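PDB 6CW5: ribokinase from Cryptococcus neoformans var. grubii serotype A, which probably catalyses the ATP- and magnesium-dependent phosphorylation of D-ribose at O-5, giving D-ribose 5-phosphate for nucleotide synthesis and the pentose phosphate pathway. Local coordinates for residues 208-213 with 228-233; 222-227 with 251-256. All coordinates share one frame; numbering follows the deposited sequence. Where two conformers were deposited one is given.

Interaction 1 (208-213 with 228-233)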
loop_
_atom_site.group_PDB
_atom_site.type_symbol
_atom_site.label_atom_id
_atom_site.label_comp_id
_atom_site.label_asym_id
_atom_site.label_seq_id
_atom_site.Cartn_x
_atom_site.Cartn_y
_atom_site.Cartn_z
ATOM N N SER A 208 7.946 18.854 18.706
ATOM C CA SER A 208 8.777 19.035 19.885
ATOM C C SER A 208 10.065 19.752 19.511
ATOM O O SER A 208 10.517 19.696 18.364
ATOM C CB SER A 208 9.083 17.673 20.504
ATOM O OG SER A 208 9.887 17.777 21.668
ATOM N N SER A 209 10.649 20.463 20.478
ATOM C CA SER A 209 12.028 20.900 20.300
ATOM C C SER A 209 13.038 19.929 20.905
ATOM O O SER A 209 14.247 20.131 20.730
ATOM C CB SER A 209 12.236 22.288 20.903
ATOM O OG SER A 209 11.912 22.228 22.271
ATOM N N ALA A 210 12.582 18.890 21.609
ATOM C CA ALA A 210 13.507 17.876 22.102
ATOM C C ALA A 210 14.135 17.150 20.920
ATOM O O ALA A 210 13.459 16.848 19.932
ATOM C CB ALA A 210 12.791 16.879 23.008
ATOM N N ASN A 211 15.446 16.921 20.991
ATOM C CA ASN A 211 16.126 16.085 19.999
ATOM C C ASN A 211 17.230 15.293 20.673
ATOM O O ASN A 211 18.395 15.698 20.679
ATOM C CB ASN A 211 16.679 16.895 18.830
ATOM C CG ASN A 211 17.186 15.997 17.703
ATOM O OD1 ASN A 211 17.186 14.766 17.830
ATOM N ND2 ASN A 211 17.618 16.601 16.608
ATOM N N PRO A 212 16.907 14.120 21.219
ATOM C CA PRO A 212 17.953 13.314 21.867
ATOM C C PRO A 212 19.065 12.925 20.914
ATOM O O PRO A 212 20.154 12.556 21.372
ATOM C CB PRO A 212 17.187 12.086 22.393
ATOM C CG PRO A 212 15.736 12.490 22.390
ATOM C CD PRO A 212 15.600 13.448 21.235
ATOM N N GLY A 213 18.853 13.037 19.602
ATOM C CA GLY A 213 19.947 12.749 18.692
ATOM C C GLY A 213 21.106 13.720 18.778
ATOM O O GLY A 213 22.163 13.446 18.196
ATOM N N ILE A 228 11.358 9.821 25.423
ATOM C CA ILE A 228 10.382 8.728 25.369
ATOM C C ILE A 228 9.092 9.138 26.070
ATOM O O ILE A 228 7.983 8.936 25.555
ATOM C CB ILE A 228 10.964 7.458 26.005
ATOM C CG1 ILE A 228 12.013 6.820 25.083
ATOM C CG2 ILE A 228 9.843 6.453 26.294
ATOM C CD1 ILE A 228 12.804 5.685 25.812
ATOM N N LEU A 229 9.218 9.708 27.264
ATOM C CA LEU A 229 8.023 10.094 28.016
ATOM C C LEU A 229 7.249 11.190 27.287
ATOM O O LEU A 229 6.008 11.213 27.307
ATOM C CB LEU A 229 8.398 10.550 29.431
ATOM C CG LEU A 229 9.002 9.484 30.347
ATOM C CD1 LEU A 229 9.503 10.071 31.639
ATOM C CD2 LEU A 229 7.944 8.382 30.621
ATOM N N GLU A 230 7.965 12.110 26.645
ATOM C CA GLU A 230 7.327 13.160 25.861
ATOM C C GLU A 230 6.599 12.583 24.651
ATOM O O GLU A 230 5.455 12.966 24.342
ATOM C CB GLU A 230 8.374 14.177 25.400
ATOM C CG GLU A 230 7.713 15.278 24.599
ATOM C CD GLU A 230 8.592 16.479 24.313
ATOM O OE1 GLU A 230 9.707 16.597 24.886
ATOM O OE2 GLU A 230 8.131 17.321 23.503
ATOM N N LEU A 231 7.260 11.668 23.954
ATOM C CA LEU A 231 6.656 11.024 22.797
ATOM C C LEU A 231 5.377 10.322 23.204
ATOM O O LEU A 231 4.352 10.454 22.530
ATOM C CB LEU A 231 7.657 10.053 22.166
ATOM C CG LEU A 231 7.216 9.314 20.908
ATOM C CD1 LEU A 231 6.794 10.317 19.839
ATOM C CD2 LEU A 231 8.338 8.386 20.367
ATOM N N HIS A 232 5.401 9.633 24.353
ATOM C CA HIS A 232 4.223 8.919 24.826
ATOM C C HIS A 232 3.007 9.825 24.901
ATOM O O HIS A 232 1.900 9.409 24.551
ATOM C CB HIS A 232 4.502 8.311 26.211
ATOM C CG HIS A 232 3.292 7.725 26.871
ATOM N ND1 HIS A 232 2.694 6.569 26.408
ATOM C CD2 HIS A 232 2.587 8.101 27.969
ATOM C CE1 HIS A 232 1.673 6.263 27.190
ATOM N NE2 HIS A 232 1.572 7.188 28.132
ATOM N N GLU A 233 3.192 11.063 25.376
ATOM C CA GLU A 233 2.103 12.003 25.595
ATOM C C GLU A 233 1.727 12.792 24.352
ATOM O O GLU A 233 0.743 13.548 24.395
ATOM C CB GLU A 233 2.476 13.025 26.672
ATOM C CG GLU A 233 2.986 12.445 27.949
ATOM C CD GLU A 233 1.879 12.003 28.858
ATOM O OE1 GLU A 233 0.763 12.564 28.779
ATOM O OE2 GLU A 233 2.133 11.088 29.658
#
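The hydroxyl oxygen of S208 is gripped twice: it gives its proton to the carboxylate of E230 and takes the backbone N-H of A210. The outgoing bond is short, with S208 OG 2.6 Å from E230 OE2, and it reaches that oxygen from above the carboxylate, 49° out of its plane. The incoming one, from A210 N to S208 OG, measures 2.9 Å with an angle of 150° at the hydrogen. Held by one donated and one accepted bond, the hydroxyl has little freedom to rotate, and the proton it donates probably eases the negative charge on E230. The glutamate reaches the loop by standing straight out from its helix, with CG anti to the backbone N (chi1 -179°) and the chain extended beyond it. E230 OE1 turns toward the A210 methyl, 3.6 Å from A210 CB. Further along the loop, N211 OD1 accepts from G213 N at 3.0 Å. Behind E230, the same helix turns I228 and L231 inward onto strand 242-246, while P212 packs on helix 196-205. The contact thus ties the loop between two successive helices of the PfkB-type alpha/beta fold to the second of them, at the surface. It is a worked example of consecutive side-chain-to-backbone turns: an ST turn at S208, whose hydroxyl also holds a helix carboxylate, followed by an Asx turn at N211.

Interaction 2 (222-227 with 251-256); sequences AKASAG and GILCYE
The flat group here is the peptide joining A224 to S225, and one of its faces carries a methyl of L253: CD1 stands almost straight above S225 N, at 3.6 Å. This is buried helix-on-sheet packing toward one margin of the large sheet of the ribokinase fold, where helix 220-233 lies against strand 252-255. The helix belongs to the beta-alpha-beta crossover from strand 191-195 to strand 242-246, and strand 252-255 then runs back antiparallel beside the latter. Side chains alternate along that returning strand. L253 and Y255 face helix 220-233, while I252 and C254 meet helix 297-311 on the other side. With CG anti to its carbonyl carbon (chi1 -64°), L253 spreads its two methyls along one side of the helix. CD1 also presses on the methyl of A224, where CB and CD1 are 3.5 Å apart, a little tighter than ordinary van der Waals contact. Such closeness shows how a small residue lets the helix backbone itself settle against a strand. Around L253, Q221, I228 and V261 complete the packing. G251 belongs to the nucleotide site: it has been seen to contact ADP in this protein, although no nucleotide is bound to this chain. The polar need of S225 OG is met by the carbonyl of Q221 one turn back, which leaves the oxygen in plain van der Waals contact with the leucine, 3.5 Å from L253 CD2.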
loop_
_atom_site.group_PDB
_atom_site.type_symbol
_atom_site.label_atom_id
_atom_site.label_comp_id
_atom_site.label_asym_id
_atom_site.label_seq_id
_atom_site.Cartn_x
_atom_site.Cartn_y
_atom_site.Cartn_z
ATOM N N ALA A 222 19.530 10.525 30.034
ATOM C CA ALA A 222 18.545 11.450 30.584
ATOM C C ALA A 222 17.659 12.050 29.494
ATOM O O ALA A 222 16.439 12.107 29.648
ATOM C CB ALA A 222 19.248 12.563 31.369
ATOM N N LYS A 223 18.260 12.556 28.406
ATOM C CA LYS A 223 17.472 13.231 27.371
ATOM C C LYS A 223 16.615 12.247 26.603
ATOM O O LYS A 223 15.477 12.566 26.217
ATOM C CB LYS A 223 18.392 13.968 26.388
ATOM C CG LYS A 223 19.155 15.126 26.970
ATOM C CD LYS A 223 18.242 16.281 27.294
ATOM C CE LYS A 223 19.065 17.462 27.806
ATOM N NZ LYS A 223 18.208 18.666 27.935
ATOM N N ALA A 224 17.162 11.056 26.319
ATOM C CA ALA A 224 16.363 10.061 25.612
ATOM C C ALA A 224 15.226 9.550 26.487
ATOM O O ALA A 224 14.134 9.282 25.973
ATOM C CB ALA A 224 17.246 8.901 25.143
ATOM N N SER A 225 15.449 9.432 27.805
ATOM C CA SER A 225 14.367 8.989 28.692
ATOM C C SER A 225 13.232 9.999 28.696
ATOM O O SER A 225 12.053 9.631 28.581
ATOM C CB SER A 225 14.878 8.794 30.123
ATOM O OG SER A 225 15.631 7.610 30.245
ATOM N N ALA A 226 13.573 11.282 28.856
ATOM C CA ALA A 226 12.567 12.337 28.785
ATOM C C ALA A 226 11.911 12.371 27.417
ATOM O O ALA A 226 10.697 12.587 27.309
ATOM C CB ALA A 226 13.183 13.706 29.135
ATOM N N GLY A 227 12.683 12.119 26.353
ATOM C CA GLY A 227 12.100 12.109 25.019
ATOM C C GLY A 227 11.091 10.988 24.834
ATOM O O GLY A 227 10.065 11.166 24.175
ATOM N N GLY A 251 23.925 1.568 25.869
ATOM C CA GLY A 251 22.839 0.751 26.381
ATOM C C GLY A 251 21.523 0.939 25.649
ATOM O O GLY A 251 21.466 1.337 24.478
ATOM N N ILE A 252 20.442 0.590 26.346
ATOM C CA ILE A 252 19.099 0.693 25.782
ATOM C C ILE A 252 18.137 1.195 26.848
ATOM O O ILE A 252 18.342 0.993 28.052
ATOM C CB ILE A 252 18.564 -0.639 25.201
ATOM C CG1 ILE A 252 18.353 -1.653 26.312
ATOM C CG2 ILE A 252 19.524 -1.229 24.187
ATOM C CD1 ILE A 252 17.407 -2.769 25.926
ATOM N N LEU A 253 17.068 1.840 26.383
ATOM C CA LEU A 253 15.940 2.250 27.210
ATOM C C LEU A 253 14.696 1.476 26.780
ATOM O O LEU A 253 14.472 1.239 25.592
ATOM C CB LEU A 253 15.707 3.757 27.063
ATOM C CG LEU A 253 16.827 4.667 27.563
ATOM C CD1 LEU A 253 16.618 6.128 27.131
ATOM C CD2 LEU A 253 16.915 4.588 29.076
ATOM N N CYS A 254 13.892 1.071 27.739
ATOM C CA CYS A 254 12.678 0.317 27.467
ATOM C C CYS A 254 11.528 0.989 28.204
ATOM O O CYS A 254 11.677 1.378 29.370
ATOM C CB CYS A 254 12.851 -1.155 27.906
ATOM S SG CYS A 254 11.368 -2.205 27.832
ATOM N N TYR A 255 10.391 1.133 27.524
ATOM C CA TYR A 255 9.232 1.807 28.098
ATOM C C TYR A 255 7.971 1.060 27.699
ATOM O O TYR A 255 7.688 0.914 26.506
ATOM C CB TYR A 255 9.143 3.271 27.630
ATOM C CG TYR A 255 7.837 3.937 27.992
ATOM C CD1 TYR A 255 7.628 4.420 29.276
ATOM C CD2 TYR A 255 6.814 4.070 27.063
ATOM C CE1 TYR A 255 6.432 5.022 29.624
ATOM C CE2 TYR A 255 5.617 4.674 27.398
ATOM C CZ TYR A 255 5.436 5.149 28.686
ATOM O OH TYR A 255 4.252 5.754 29.048
ATOM N N GLU A 256 7.210 0.607 28.691
ATOM C CA GLU A 256 5.831 0.181 28.461
ATOM C C GLU A 256 4.872 1.274 28.883
ATOM O O GLU A 256 5.117 1.965 29.887
ATOM C CB GLU A 256 5.495 -1.106 29.232
ATOM C CG GLU A 256 6.410 -2.249 28.900
ATOM C CD GLU A 256 6.042 -3.488 29.675
ATOM O OE1 GLU A 256 6.600 -3.684 30.772
ATOM O OE2 GLU A 256 5.168 -4.236 29.193
#

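Helix 220-233 serves both contacts and shows how one amphipathic element divides its work. Interaction 1 is at the surface and polar, reaching from the helix's later part to a loop through a single glutamate. Interaction 2 is buried and almost wholly apolar, setting an earlier stretch of the helix against the sheet. The two bury similar areas by different chemistry: hydrogen bonding in one, methyl packing in the other. They also meet directly, for residues 228-233 press on the strand of interaction 2. I228 CD1 lies 3.7 Å from L253 CB, L229 CD2 is 3.8 Å from Y255 CE1, and the rings of H232 and Y255 pack edge-to-face.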